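PDB 2PWQ: ubiquitin conjugating enzyme from Plasmodium yoelii, which probably carries activated ubiquitin as a thioester and passes it on to target proteins, as an E2 conjugating enzyme does. Local coordinates for residues Trp96-Ser101 with Lys148-Asn153; Val92-His97 with Lys166-Gly171; Val40-Ala45 with Ser128-Leu133; His46-Asp49 with Trp55-Phe58. All blocks are in the same frame, centred on the assembly; numbering follows the deposited sequence.

Interaction 1 of 4, residues Trp96-Ser101 with Lys148-Asn153; sequences WHPNIS and KMYKEN
Pro98 and Tyr150 bring the two backbones closest, their CA atoms 6.9 Å apart, where the type I beta turn from His97 to Ile100 faces the last turn of helix 144-152. Two side-chain pairs bridge the gap. Met149 comes to the pyrrole edge of the Trp96 indole, near the ring plane, and SD lies 3.6 Å from Trp96 NE1, a weak N-H...S hydrogen bond bent to 142°. The Met149 chain runs straight from the backbone to SD and then turns at its last torsion (chi3 -77°), which sets CE beside Trp96 CZ2 at 3.9 Å, off the ring plane; the sulfur at the indole edge makes this a Met-aromatic contact. Pro98 meets Tyr150 differently: its CG sits over one face of the phenol ring, off centre, 4.1 Å from Tyr150 CG. The turn itself is tied by Ile100 N to His97 O and by Asn99 N to His97 ND1 (3.0 Å). Phe157 of helix 154-168 packs near both pairs, meeting the rings of Trp96 and Tyr150. His97 and Pro98 with Asn99 form the His-Pro-Asn motif of ubiquitin-conjugating enzymes, and the side chain of Pro98 lies about 11 Å from that of Cys108, the predicted thioester cysteine.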
loop_
_atom_site.group_PDB
_atom_site.type_symbol
_atom_site.label_atom_id
_atom_site.label_comp_id
_atom_site.label_asym_id
_atom_site.label_seq_id
_atom_site.Cartn_x
_atom_site.Cartn_y
_atom_site.Cartn_z
ATOM N N TRP A 96 -12.444 0.589 -1.833
ATOM C CA TRP A 96 -13.118 1.065 -3.039
ATOM C C TRP A 96 -12.307 2.252 -3.599
ATOM O O TRP A 96 -12.412 3.345 -3.067
ATOM C CB TRP A 96 -14.510 1.572 -2.678
ATOM C CG TRP A 96 -15.381 1.812 -3.842
ATOM C CD1 TRP A 96 -15.830 3.009 -4.294
ATOM C CD2 TRP A 96 -15.950 0.815 -4.685
ATOM N NE1 TRP A 96 -16.618 2.832 -5.396
ATOM C CE2 TRP A 96 -16.727 1.488 -5.653
ATOM C CE3 TRP A 96 -15.905 -0.594 -4.692
ATOM C CZ2 TRP A 96 -17.455 0.808 -6.650
ATOM C CZ3 TRP A 96 -16.605 -1.284 -5.703
ATOM C CH2 TRP A 96 -17.390 -0.573 -6.661
ATOM N N HIS A 97 -11.567 2.024 -4.673
ATOM C CA HIS A 97 -10.605 2.976 -5.241
ATOM C C HIS A 97 -10.336 2.615 -6.701
ATOM O O HIS A 97 -10.135 1.436 -7.016
ATOM C CB HIS A 97 -9.276 2.895 -4.478
ATOM C CG HIS A 97 -8.350 4.059 -4.741
ATOM N ND1 HIS A 97 -7.513 4.134 -5.842
ATOM C CD2 HIS A 97 -8.110 5.167 -4.009
ATOM C CE1 HIS A 97 -6.841 5.272 -5.805
ATOM N NE2 HIS A 97 -7.180 5.920 -4.700
ATOM N N PRO A 98 -10.344 3.616 -7.631
ATOM C CA PRO A 98 -10.189 3.274 -9.052
ATOM C C PRO A 98 -8.875 2.587 -9.377
ATOM O O PRO A 98 -8.762 1.886 -10.388
ATOM C CB PRO A 98 -10.283 4.639 -9.765
ATOM C CG PRO A 98 -10.015 5.657 -8.676
ATOM C CD PRO A 98 -10.592 5.053 -7.441
ATOM N N ASN A 99 -7.858 2.814 -8.544
ATOM C CA ASN A 99 -6.562 2.224 -8.803
ATOM C C ASN A 99 -6.224 0.931 -8.064
ATOM O O ASN A 99 -5.049 0.504 -8.059
ATOM C CB ASN A 99 -5.484 3.283 -8.561
ATOM C CG ASN A 99 -5.651 4.475 -9.473
ATOM O OD1 ASN A 99 -5.679 4.323 -10.698
ATOM N ND2 ASN A 99 -5.789 5.646 -8.894
ATOM N N ILE A 100 -7.256 0.265 -7.506
ATOM C CA ILE A 100 -7.076 -0.937 -6.676
ATOM C C ILE A 100 -8.279 -1.869 -6.927
ATOM O O ILE A 100 -9.430 -1.420 -6.889
ATOM C CB ILE A 100 -7.025 -0.598 -5.158
ATOM C CG1 ILE A 100 -6.052 0.561 -4.851
ATOM C CG2 ILE A 100 -6.618 -1.821 -4.316
ATOM C CD1 ILE A 100 -6.299 1.180 -3.489
ATOM N N SER A 101 -8.007 -3.135 -7.220
ATOM C CA SER A 101 -9.080 -4.123 -7.402
ATOM C C SER A 101 -9.931 -4.192 -6.119
ATOM O O SER A 101 -9.421 -4.441 -5.001
ATOM C CB SER A 101 -8.513 -5.478 -7.821
ATOM O OG SER A 101 -9.526 -6.472 -7.905
ATOM N N LYS A 148 -15.436 3.607 -13.537
ATOM C CA LYS A 148 -16.675 4.067 -14.151
ATOM C C LYS A 148 -17.411 4.969 -13.167
ATOM O O LYS A 148 -17.807 6.077 -13.532
ATOM C CB LYS A 148 -17.557 2.890 -14.594
ATOM C CG LYS A 148 -18.908 3.292 -15.204
ATOM C CD LYS A 148 -19.062 2.728 -16.624
ATOM C CE LYS A 148 -19.625 1.325 -16.635
ATOM N NZ LYS A 148 -21.080 1.330 -16.305
ATOM N N MET A 149 -17.556 4.520 -11.923
ATOM C CA MET A 149 -18.295 5.270 -10.933
ATOM C C MET A 149 -17.582 6.572 -10.593
ATOM O O MET A 149 -18.212 7.598 -10.360
ATOM C CB MET A 149 -18.473 4.435 -9.666
ATOM C CG MET A 149 -19.319 5.143 -8.614
ATOM S SD MET A 149 -19.434 4.329 -7.009
ATOM C CE MET A 149 -20.605 2.982 -7.317
ATOM N N TYR A 150 -16.259 6.511 -10.541
ATOM C CA TYR A 150 -15.450 7.649 -10.134
ATOM C C TYR A 150 -15.671 8.793 -11.148
ATOM O O TYR A 150 -15.924 9.944 -10.769
ATOM C CB TYR A 150 -13.980 7.218 -10.023
ATOM C CG TYR A 150 -13.079 8.299 -9.522
ATOM C CD1 TYR A 150 -13.061 8.636 -8.172
ATOM C CD2 TYR A 150 -12.265 9.017 -10.405
ATOM C CE1 TYR A 150 -12.254 9.640 -7.709
ATOM C CE2 TYR A 150 -11.450 10.043 -9.954
ATOM C CZ TYR A 150 -11.447 10.351 -8.610
ATOM O OH TYR A 150 -10.650 11.358 -8.131
ATOM N N LYS A 151 -15.626 8.433 -12.428
ATOM C CA LYS A 151 -15.896 9.347 -13.530
ATOM C C LYS A 151 -17.401 9.696 -13.703
ATOM O O LYS A 151 -17.770 10.869 -13.678
ATOM C CB LYS A 151 -15.276 8.796 -14.821
ATOM C CG LYS A 151 -13.762 8.812 -14.846
ATOM C CD LYS A 151 -13.237 8.068 -16.068
ATOM C CE LYS A 151 -11.795 8.459 -16.385
ATOM N NZ LYS A 151 -11.191 7.621 -17.477
ATOM N N GLU A 152 -18.268 8.689 -13.845
ATOM C CA GLU A 152 -19.721 8.927 -14.103
ATOM C C GLU A 152 -20.560 9.532 -12.971
ATOM O O GLU A 152 -21.486 10.294 -13.243
ATOM C CB GLU A 152 -20.411 7.693 -14.690
ATOM C CG GLU A 152 -20.582 7.734 -16.208
ATOM C CD GLU A 152 -19.545 6.907 -16.976
ATOM O OE1 GLU A 152 -19.938 5.850 -17.532
ATOM O OE2 GLU A 152 -18.350 7.309 -17.031
ATOM N N ASN A 153 -20.254 9.190 -11.720
ATOM C CA ASN A 153 -21.017 9.668 -10.560
ATOM C C ASN A 153 -20.047 9.681 -9.414
ATOM O O ASN A 153 -19.917 8.705 -8.671
ATOM C CB ASN A 153 -22.226 8.763 -10.215
ATOM C CG ASN A 153 -23.148 9.366 -9.119
ATOM O OD1 ASN A 153 -22.794 10.320 -8.424
ATOM N ND2 ASN A 153 -24.336 8.786 -8.970
#

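Interaction 2 of 4, residues Val92-His97 with Lys166-Gly171; sequences VTKIWH and KTFATG
The Phe168 ring is held between two aliphatic groups. Lys94 CD lies over one face, 3.8 Å from the ring centroid and 17° off the normal, a CH-pi contact displaced toward the CE1 side, whereas CG2 of the preceding Thr167 rests over the centre of the opposite face. Trp164, one helical turn back, meets the same ring edge-to-face. Lys94 and Phe168 run side by side and point the same way. With CG of Lys94 opposite its own backbone N (chi1 -166°), the chain is directed along the phenyl ring, and bends at its last two torsions then carry NZ off to a hydrogen bond with the carbonyl of Ser102. The lysine therefore spends its methylenes on the aromatic face and its ammonium on the loop. Nearer the backbone, Phe168 CB packs 3.6 Å from Lys94 O. Thr93 adds a second patch: its CG2 touches Phe168 O at 3.4 Å and the methyl CB of Ala169 at 3.8 Å, with OG1 turned instead to Thr73 N. No hydrogen bond crosses between 92-97 and 166-171. The contact joins the chain just past strand 88-91 to the C-terminal end of helix 154-168, and strand 71-77 borders both partners: Phe72 packs on Thr93 and on Ala169, and the backbone of Ala169 is hydrogen-bonded to that of His71.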
loop_
_atom_site.group_PDB
_atom_site.type_symbol
_atom_site.label_atom_id
_atom_site.label_comp_id
_atom_site.label_asym_id
_atom_site.label_seq_id
_atom_site.Cartn_x
_atom_site.Cartn_y
_atom_site.Cartn_z
ATOM N N VAL A 92 -4.649 -5.936 1.563
ATOM C CA VAL A 92 -5.365 -7.047 2.177
ATOM C C VAL A 92 -6.721 -6.493 2.497
ATOM O O VAL A 92 -7.765 -7.106 2.146
ATOM C CB VAL A 92 -4.651 -7.581 3.462
ATOM C CG1 VAL A 92 -5.611 -8.523 4.337
ATOM C CG2 VAL A 92 -3.393 -8.335 3.053
ATOM N N THR A 93 -6.713 -5.321 3.150
ATOM C CA THR A 93 -7.955 -4.649 3.517
ATOM C C THR A 93 -8.704 -4.322 2.227
ATOM O O THR A 93 -8.123 -3.876 1.223
ATOM C CB THR A 93 -7.655 -3.380 4.304
ATOM O OG1 THR A 93 -6.872 -3.727 5.443
ATOM C CG2 THR A 93 -8.906 -2.716 4.805
ATOM N N LYS A 94 -9.992 -4.619 2.218
ATOM C CA LYS A 94 -10.830 -4.334 1.077
ATOM C C LYS A 94 -11.072 -2.832 1.017
ATOM O O LYS A 94 -11.282 -2.181 2.058
ATOM C CB LYS A 94 -12.174 -5.087 1.275
ATOM C CG LYS A 94 -12.982 -5.143 0.008
ATOM C CD LYS A 94 -14.418 -5.419 0.283
ATOM C CE LYS A 94 -14.769 -6.807 -0.089
ATOM N NZ LYS A 94 -14.172 -7.447 -1.325
ATOM N N ILE A 95 -11.103 -2.288 -0.202
ATOM C CA ILE A 95 -11.055 -0.848 -0.431
ATOM C C ILE A 95 -11.695 -0.525 -1.797
ATOM O O ILE A 95 -11.550 -1.298 -2.769
ATOM C CB ILE A 95 -9.560 -0.293 -0.255
ATOM C CG1 ILE A 95 -9.457 1.235 -0.446
ATOM C CG2 ILE A 95 -8.552 -1.036 -1.191
ATOM C CD1 ILE A 95 -8.048 1.864 -0.249
ATOM N N TRP A 96 -12.444 0.589 -1.833
ATOM C CA TRP A 96 -13.118 1.065 -3.039
ATOM C C TRP A 96 -12.307 2.252 -3.599
ATOM O O TRP A 96 -12.412 3.345 -3.067
ATOM C CB TRP A 96 -14.510 1.572 -2.678
ATOM C CG TRP A 96 -15.381 1.812 -3.842
ATOM C CD1 TRP A 96 -15.830 3.009 -4.294
ATOM C CD2 TRP A 96 -15.950 0.815 -4.685
ATOM N NE1 TRP A 96 -16.618 2.832 -5.396
ATOM C CE2 TRP A 96 -16.727 1.488 -5.653
ATOM C CE3 TRP A 96 -15.905 -0.594 -4.692
ATOM C CZ2 TRP A 96 -17.455 0.808 -6.650
ATOM C CZ3 TRP A 96 -16.605 -1.284 -5.703
ATOM C CH2 TRP A 96 -17.390 -0.573 -6.661
ATOM N N HIS A 97 -11.567 2.024 -4.673
ATOM C CA HIS A 97 -10.605 2.976 -5.241
ATOM C C HIS A 97 -10.336 2.615 -6.701
ATOM O O HIS A 97 -10.135 1.436 -7.016
ATOM C CB HIS A 97 -9.276 2.895 -4.478
ATOM C CG HIS A 97 -8.350 4.059 -4.741
ATOM N ND1 HIS A 97 -7.513 4.134 -5.842
ATOM C CD2 HIS A 97 -8.110 5.167 -4.009
ATOM C CE1 HIS A 97 -6.841 5.272 -5.805
ATOM N NE2 HIS A 97 -7.180 5.920 -4.700
ATOM N N LYS A 166 -15.391 2.612 6.450
ATOM C CA LYS A 166 -15.932 2.551 7.800
ATOM C C LYS A 166 -16.431 1.122 8.081
ATOM O O LYS A 166 -16.620 0.765 9.226
ATOM C CB LYS A 166 -17.019 3.616 8.043
ATOM C CG LYS A 166 -16.506 5.042 7.993
ATOM C CD LYS A 166 -17.458 6.037 8.617
ATOM C CE LYS A 166 -16.900 7.461 8.498
ATOM N NZ LYS A 166 -15.495 7.641 9.077
ATOM N N THR A 167 -16.559 0.314 7.031
ATOM C CA THR A 167 -16.968 -1.099 7.146
ATOM C C THR A 167 -15.790 -2.062 7.230
ATOM O O THR A 167 -15.736 -2.896 8.145
ATOM C CB THR A 167 -17.864 -1.494 5.954
ATOM O OG1 THR A 167 -18.930 -0.550 5.875
ATOM C CG2 THR A 167 -18.447 -2.915 6.118
ATOM N N PHE A 168 -14.863 -1.943 6.268
ATOM C CA PHE A 168 -13.755 -2.894 6.072
ATOM C C PHE A 168 -12.393 -2.492 6.656
ATOM O O PHE A 168 -11.544 -3.351 6.877
ATOM C CB PHE A 168 -13.613 -3.261 4.579
ATOM C CG PHE A 168 -14.861 -3.832 3.996
ATOM C CD1 PHE A 168 -15.554 -3.171 2.993
ATOM C CD2 PHE A 168 -15.386 -5.019 4.510
ATOM C CE1 PHE A 168 -16.753 -3.707 2.461
ATOM C CE2 PHE A 168 -16.567 -5.553 3.988
ATOM C CZ PHE A 168 -17.251 -4.889 2.982
ATOM N N ALA A 169 -12.228 -1.208 6.949
ATOM C CA ALA A 169 -10.901 -0.624 7.307
ATOM C C ALA A 169 -10.938 0.015 8.696
ATOM O O ALA A 169 -10.259 1.004 8.989
ATOM C CB ALA A 169 -10.449 0.385 6.252
ATOM N N THR A 170 -11.747 -0.579 9.548
ATOM C CA THR A 170 -11.952 -0.156 10.920
ATOM C C THR A 170 -10.705 -0.403 11.800
ATOM O O THR A 170 -9.785 -1.147 11.407
ATOM C CB THR A 170 -13.217 -0.887 11.464
ATOM O OG1 THR A 170 -13.116 -1.076 12.878
ATOM C CG2 THR A 170 -13.384 -2.255 10.773
ATOM N N GLY A 171 -10.684 0.229 12.979
ATOM C CA GLY A 171 -9.563 0.169 13.942
ATOM C C GLY A 171 -8.823 -1.159 14.157
ATOM O O GLY A 171 -9.348 -2.240 13.825
#

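Interaction 3 of 4, residues Val40-Ala45 with Ser128-Leu133; sequences VQEIDA and SIQALL
A hydrogen bond and a water join Glu42 to Gln130. Gln130 NE2 donates to Glu42 OE1 at 2.9 Å; the donor meets the oxygen nearly head-on to its C-O bond, but the N-H...O angle is only 139° and OE1 stands 28° out of the amide plane. A water closes the other side of the pair, donating to Glu42 OE1 at 3.2 Å and to Gln130 OE1 at 3.0 Å, so both ends of the amide are linked to one carboxylate oxygen. Gln130 reaches this far because its chain is fully extended, starting from a chi1 of 179°, while Glu42 folds at chi2 to bring its carboxylate round. NE2 also bonds to the carbonyl of Lys60, which helps fix the rotation of the amide.

Ile43 supplies the nonpolar side. Its CD1 lies alongside the glutamine chain, 4.1 Å from Gln130 CB, and makes a van der Waals contact with the amide oxygen, Gln130 OE1, at 3.9 Å.

Helix 122-134 here lies against the start of the edge strand 43-47. Ile43 is also in contact with Arg123, Leu126 and Leu127 of that helix, and Ile59 of the adjacent strand 54-60 packs against both Ile43 and Gln130, so that helix and sheet meet around these side chains.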
loop_
_atom_site.group_PDB
_atom_site.type_symbol
_atom_site.label_atom_id
_atom_site.label_comp_id
_atom_site.label_asym_id
_atom_site.label_seq_id
_atom_site.Cartn_x
_atom_site.Cartn_y
_atom_site.Cartn_z
ATOM N N VAL A 40 4.986 5.863 12.511
ATOM C CA VAL A 40 4.303 4.580 12.341
ATOM C C VAL A 40 2.776 4.739 12.399
ATOM O O VAL A 40 2.021 3.786 12.158
ATOM C CB VAL A 40 4.824 3.500 13.345
ATOM C CG1 VAL A 40 6.335 3.450 13.334
ATOM C CG2 VAL A 40 4.294 3.745 14.778
ATOM N N GLN A 41 2.331 5.953 12.715
ATOM C CA GLN A 41 0.920 6.265 12.682
ATOM C C GLN A 41 0.472 6.426 11.232
ATOM O O GLN A 41 -0.683 6.153 10.880
ATOM C CB GLN A 41 0.601 7.480 13.553
ATOM C CG GLN A 41 1.058 7.334 15.026
ATOM C CD GLN A 41 0.377 6.163 15.775
ATOM O OE1 GLN A 41 -0.831 5.939 15.647
ATOM N NE2 GLN A 41 1.165 5.413 16.547
ATOM N N GLU A 42 1.416 6.782 10.374
ATOM C CA GLU A 42 1.141 6.943 8.966
ATOM C C GLU A 42 1.431 5.694 8.158
ATOM O O GLU A 42 0.604 5.240 7.360
ATOM C CB GLU A 42 1.944 8.124 8.423
ATOM C CG GLU A 42 1.533 9.445 9.035
ATOM C CD GLU A 42 0.234 10.004 8.479
ATOM O OE1 GLU A 42 -0.146 9.694 7.331
ATOM O OE2 GLU A 42 -0.425 10.768 9.198
ATOM N N ILE A 43 2.641 5.186 8.329
ATOM C CA ILE A 43 3.140 4.065 7.569
ATOM C C ILE A 43 3.892 3.183 8.557
ATOM O O ILE A 43 4.808 3.628 9.284
ATOM C CB ILE A 43 4.090 4.463 6.391
ATOM C CG1 ILE A 43 3.510 5.580 5.481
ATOM C CG2 ILE A 43 4.600 3.234 5.620
ATOM C CD1 ILE A 43 2.468 5.160 4.434
ATOM N N ASP A 44 3.477 1.927 8.590
ATOM C CA ASP A 44 4.129 0.916 9.404
ATOM C C ASP A 44 4.318 -0.350 8.559
ATOM O O ASP A 44 3.715 -0.491 7.482
ATOM C CB ASP A 44 3.284 0.657 10.645
ATOM C CG ASP A 44 4.088 0.115 11.829
ATOM O OD1 ASP A 44 5.263 -0.263 11.653
ATOM O OD2 ASP A 44 3.527 0.069 12.959
ATOM N N ALA A 45 5.209 -1.231 9.022
ATOM C CA ALA A 45 5.403 -2.589 8.489
ATOM C C ALA A 45 6.180 -3.434 9.489
ATOM O O ALA A 45 7.072 -2.926 10.194
ATOM C CB ALA A 45 6.115 -2.590 7.136
ATOM N N SER A 128 3.951 6.201 -1.381
ATOM C CA SER A 128 3.430 6.588 -2.670
ATOM C C SER A 128 2.069 5.917 -2.924
ATOM O O SER A 128 1.284 6.360 -3.772
ATOM C CB SER A 128 4.398 6.223 -3.795
ATOM O OG SER A 128 4.139 4.877 -4.152
ATOM N N ILE A 129 1.778 4.838 -2.199
ATOM C CA ILE A 129 0.478 4.214 -2.329
ATOM C C ILE A 129 -0.472 5.068 -1.523
ATOM O O ILE A 129 -1.577 5.342 -1.978
ATOM C CB ILE A 129 0.499 2.739 -1.859
ATOM C CG1 ILE A 129 1.281 1.910 -2.895
ATOM C CG2 ILE A 129 -0.967 2.161 -1.725
ATOM C CD1 ILE A 129 1.867 0.625 -2.357
ATOM N N GLN A 130 -0.068 5.507 -0.334
ATOM C CA GLN A 130 -0.923 6.402 0.428
ATOM C C GLN A 130 -1.220 7.704 -0.357
ATOM O O GLN A 130 -2.326 8.283 -0.253
ATOM C CB GLN A 130 -0.267 6.709 1.771
ATOM C CG GLN A 130 -1.035 7.657 2.691
ATOM C CD GLN A 130 -0.198 8.085 3.868
ATOM O OE1 GLN A 130 0.874 8.634 3.671
ATOM N NE2 GLN A 130 -0.685 7.858 5.099
ATOM N N ALA A 131 -0.227 8.187 -1.112
ATOM C CA ALA A 131 -0.451 9.340 -1.998
ATOM C C ALA A 131 -1.575 9.054 -2.993
ATOM O O ALA A 131 -2.458 9.885 -3.169
ATOM C CB ALA A 131 0.868 9.798 -2.727
ATOM N N LEU A 132 -1.539 7.881 -3.631
ATOM C CA LEU A 132 -2.658 7.423 -4.472
ATOM C C LEU A 132 -4.037 7.502 -3.801
ATOM O O LEU A 132 -5.007 7.891 -4.435
ATOM C CB LEU A 132 -2.434 6.013 -4.933
ATOM C CG LEU A 132 -1.915 5.836 -6.325
ATOM C CD1 LEU A 132 -1.969 4.384 -6.684
ATOM C CD2 LEU A 132 -2.746 6.691 -7.320
ATOM N N LEU A 133 -4.118 7.133 -2.530
ATOM C CA LEU A 133 -5.372 7.239 -1.767
ATOM C C LEU A 133 -5.868 8.688 -1.768
ATOM O O LEU A 133 -7.067 8.980 -1.965
ATOM C CB LEU A 133 -5.163 6.760 -0.328
ATOM C CG LEU A 133 -5.487 5.281 -0.012
ATOM C CD1 LEU A 133 -5.370 4.320 -1.240
ATOM C CD2 LEU A 133 -4.667 4.802 1.145
HETATM O O HOH W 1 2.563 9.952 5.717
#

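Interaction 4 of 4, residues His46-Asp49 with Trp55-Phe58; sequences HIKD and WVGF
His46 and Val56 form a hydrogen-bonded antiparallel pair: His46 N donates to Val56 O and Val56 N to His46 O, both at 3.1 Å, with N-H...O angles of 156° and 162°. The next pair along, Ile47 with Trp55, is a non-hydrogen-bonded one with CA atoms only 4.4 Å apart, and its side chains diverge. His46 O, besides taking the backbone bond, sits 3.2 Å from Trp55 CB, while Ile47 CA lies 4.1 Å from Trp55 CD1. On the face that bears Val56, Lys48 packs its stem crosswise on the valine, with Lys48 CG tight against Val56 CG2 at 3.4 Å; that methyl lies anti to the valine carbonyl carbon, beside the backbone N, where the lysine meets it. The His46 imidazole meets the same valine obliquely, its CE1 4.3 Å from Val56 CB.

Further out, the histidine is fixed by its own strand: ND1 donates to Ile47 O at 2.6 Å, with the oxygen in the ring plane though the donor stands well above the carbonyl plane. Trp55 NE1 bonds to Phe52 O within the connecting loop, and the indole packs against Leu28, Leu32 and Ile35 of helix 23-37.

Across the contact itself, then, hydrogen bonding is confined to the backbone of a beta hairpin, whose side chains meet by van der Waals contact, with no side-chain hydrogen bond across. The tryptophan packs against helix 23-37, and the bond from ND1 to Ile47 O implies a proton on ND1 of His46.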
loop_
_atom_site.group_PDB
_atom_site.type_symbol
_atom_site.label_atom_id
_atom_site.label_comp_id
_atom_site.label_asym_id
_atom_site.label_seq_id
_atom_site.Cartn_x
_atom_site.Cartn_y
_atom_site.Cartn_z
ATOM N N HIS A 46 5.832 -4.709 9.572
ATOM C CA HIS A 46 6.610 -5.671 10.374
ATOM C C HIS A 46 6.566 -7.016 9.645
ATOM O O HIS A 46 5.825 -7.166 8.685
ATOM C CB HIS A 46 6.081 -5.771 11.820
ATOM C CG HIS A 46 4.666 -6.250 11.908
ATOM N ND1 HIS A 46 4.307 -7.561 11.676
ATOM C CD2 HIS A 46 3.514 -5.588 12.166
ATOM C CE1 HIS A 46 3.000 -7.690 11.802
ATOM N NE2 HIS A 46 2.494 -6.505 12.093
ATOM N N ILE A 47 7.388 -7.968 10.075
ATOM C CA ILE A 47 7.370 -9.320 9.516
ATOM C C ILE A 47 6.029 -9.940 9.828
ATOM O O ILE A 47 5.532 -9.752 10.928
ATOM C CB ILE A 47 8.442 -10.227 10.141
ATOM C CG1 ILE A 47 9.718 -9.412 10.434
ATOM C CG2 ILE A 47 8.622 -11.505 9.284
ATOM C CD1 ILE A 47 10.877 -9.657 9.517
ATOM N N LYS A 48 5.455 -10.640 8.853
ATOM C CA LYS A 48 4.167 -11.278 9.012
ATOM C C LYS A 48 4.235 -12.409 10.056
ATOM O O LYS A 48 3.518 -12.378 11.066
ATOM C CB LYS A 48 3.675 -11.867 7.689
ATOM C CG LYS A 48 2.212 -12.218 7.713
ATOM C CD LYS A 48 1.774 -13.077 6.527
ATOM C CE LYS A 48 0.253 -13.238 6.604
ATOM N NZ LYS A 48 -0.342 -13.898 5.391
ATOM N N ASP A 49 5.104 -13.382 9.782
ATOM C CA ASP A 49 5.236 -14.593 10.605
ATOM C C ASP A 49 6.733 -14.891 10.830
ATOM O O ASP A 49 7.387 -14.286 11.699
ATOM C CB ASP A 49 4.497 -15.751 9.894
ATOM C CG ASP A 49 4.240 -16.959 10.799
ATOM O OD1 ASP A 49 3.892 -16.786 11.988
ATOM O OD2 ASP A 49 4.352 -18.094 10.290
ATOM N N TRP A 55 6.255 -9.273 4.533
ATOM C CA TRP A 55 5.779 -8.361 5.550
ATOM C C TRP A 55 4.311 -8.051 5.372
ATOM O O TRP A 55 3.711 -8.275 4.343
ATOM C CB TRP A 55 6.531 -7.028 5.576
ATOM C CG TRP A 55 8.028 -7.055 5.629
ATOM C CD1 TRP A 55 8.847 -8.129 5.876
ATOM C CD2 TRP A 55 8.906 -5.914 5.458
ATOM N NE1 TRP A 55 10.171 -7.737 5.831
ATOM C CE2 TRP A 55 10.235 -6.383 5.599
ATOM C CE3 TRP A 55 8.688 -4.550 5.230
ATOM C CZ2 TRP A 55 11.353 -5.533 5.481
ATOM C CZ3 TRP A 55 9.807 -3.700 5.116
ATOM C CH2 TRP A 55 11.118 -4.202 5.244
ATOM N N VAL A 56 3.766 -7.508 6.433
ATOM C CA VAL A 56 2.472 -6.927 6.464
ATOM C C VAL A 56 2.750 -5.448 6.586
ATOM O O VAL A 56 3.532 -5.056 7.455
ATOM C CB VAL A 56 1.760 -7.376 7.739
ATOM C CG1 VAL A 56 0.454 -6.670 7.862
ATOM C CG2 VAL A 56 1.549 -8.858 7.679
ATOM N N GLY A 57 2.138 -4.640 5.719
ATOM C CA GLY A 57 2.194 -3.186 5.816
ATOM C C GLY A 57 0.903 -2.546 6.285
ATOM O O GLY A 57 -0.178 -3.108 6.092
ATOM N N PHE A 58 1.023 -1.434 6.998
ATOM C CA PHE A 58 -0.093 -0.562 7.357
ATOM C C PHE A 58 0.013 0.810 6.661
ATOM O O PHE A 58 1.084 1.451 6.670
ATOM C CB PHE A 58 -0.134 -0.353 8.870
ATOM C CG PHE A 58 -0.936 0.848 9.304
ATOM C CD1 PHE A 58 -2.347 0.821 9.278
ATOM C CD2 PHE A 58 -0.285 2.009 9.765
ATOM C CE1 PHE A 58 -3.083 1.933 9.688
ATOM C CE2 PHE A 58 -0.995 3.096 10.166
ATOM C CZ PHE A 58 -2.394 3.091 10.129
#

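The four contacts spread across one ubiquitin-conjugating fold. Interactions 3 and 4 share strand 43-47, with centres 14 Å apart, and are joined by the bond from Phe58 N to Asp44 O; along the chain interaction 4 is nested inside the loop closed by interaction 3. Interactions 1 and 2 start from the same loop after strand 88-91, share Trp96 and His97, and lead to the successive helices 144-152 and 154-168. His97 NE2, bonded to Leu132 O, connects that loop to helix 122-134 and hence to interaction 3. Interactions 1 and 4, whose centres are 28 Å apart, lie on opposite sides of the chain centre. Interaction 4 closes before 1 and 2 open, whereas interaction 3 alternates with both.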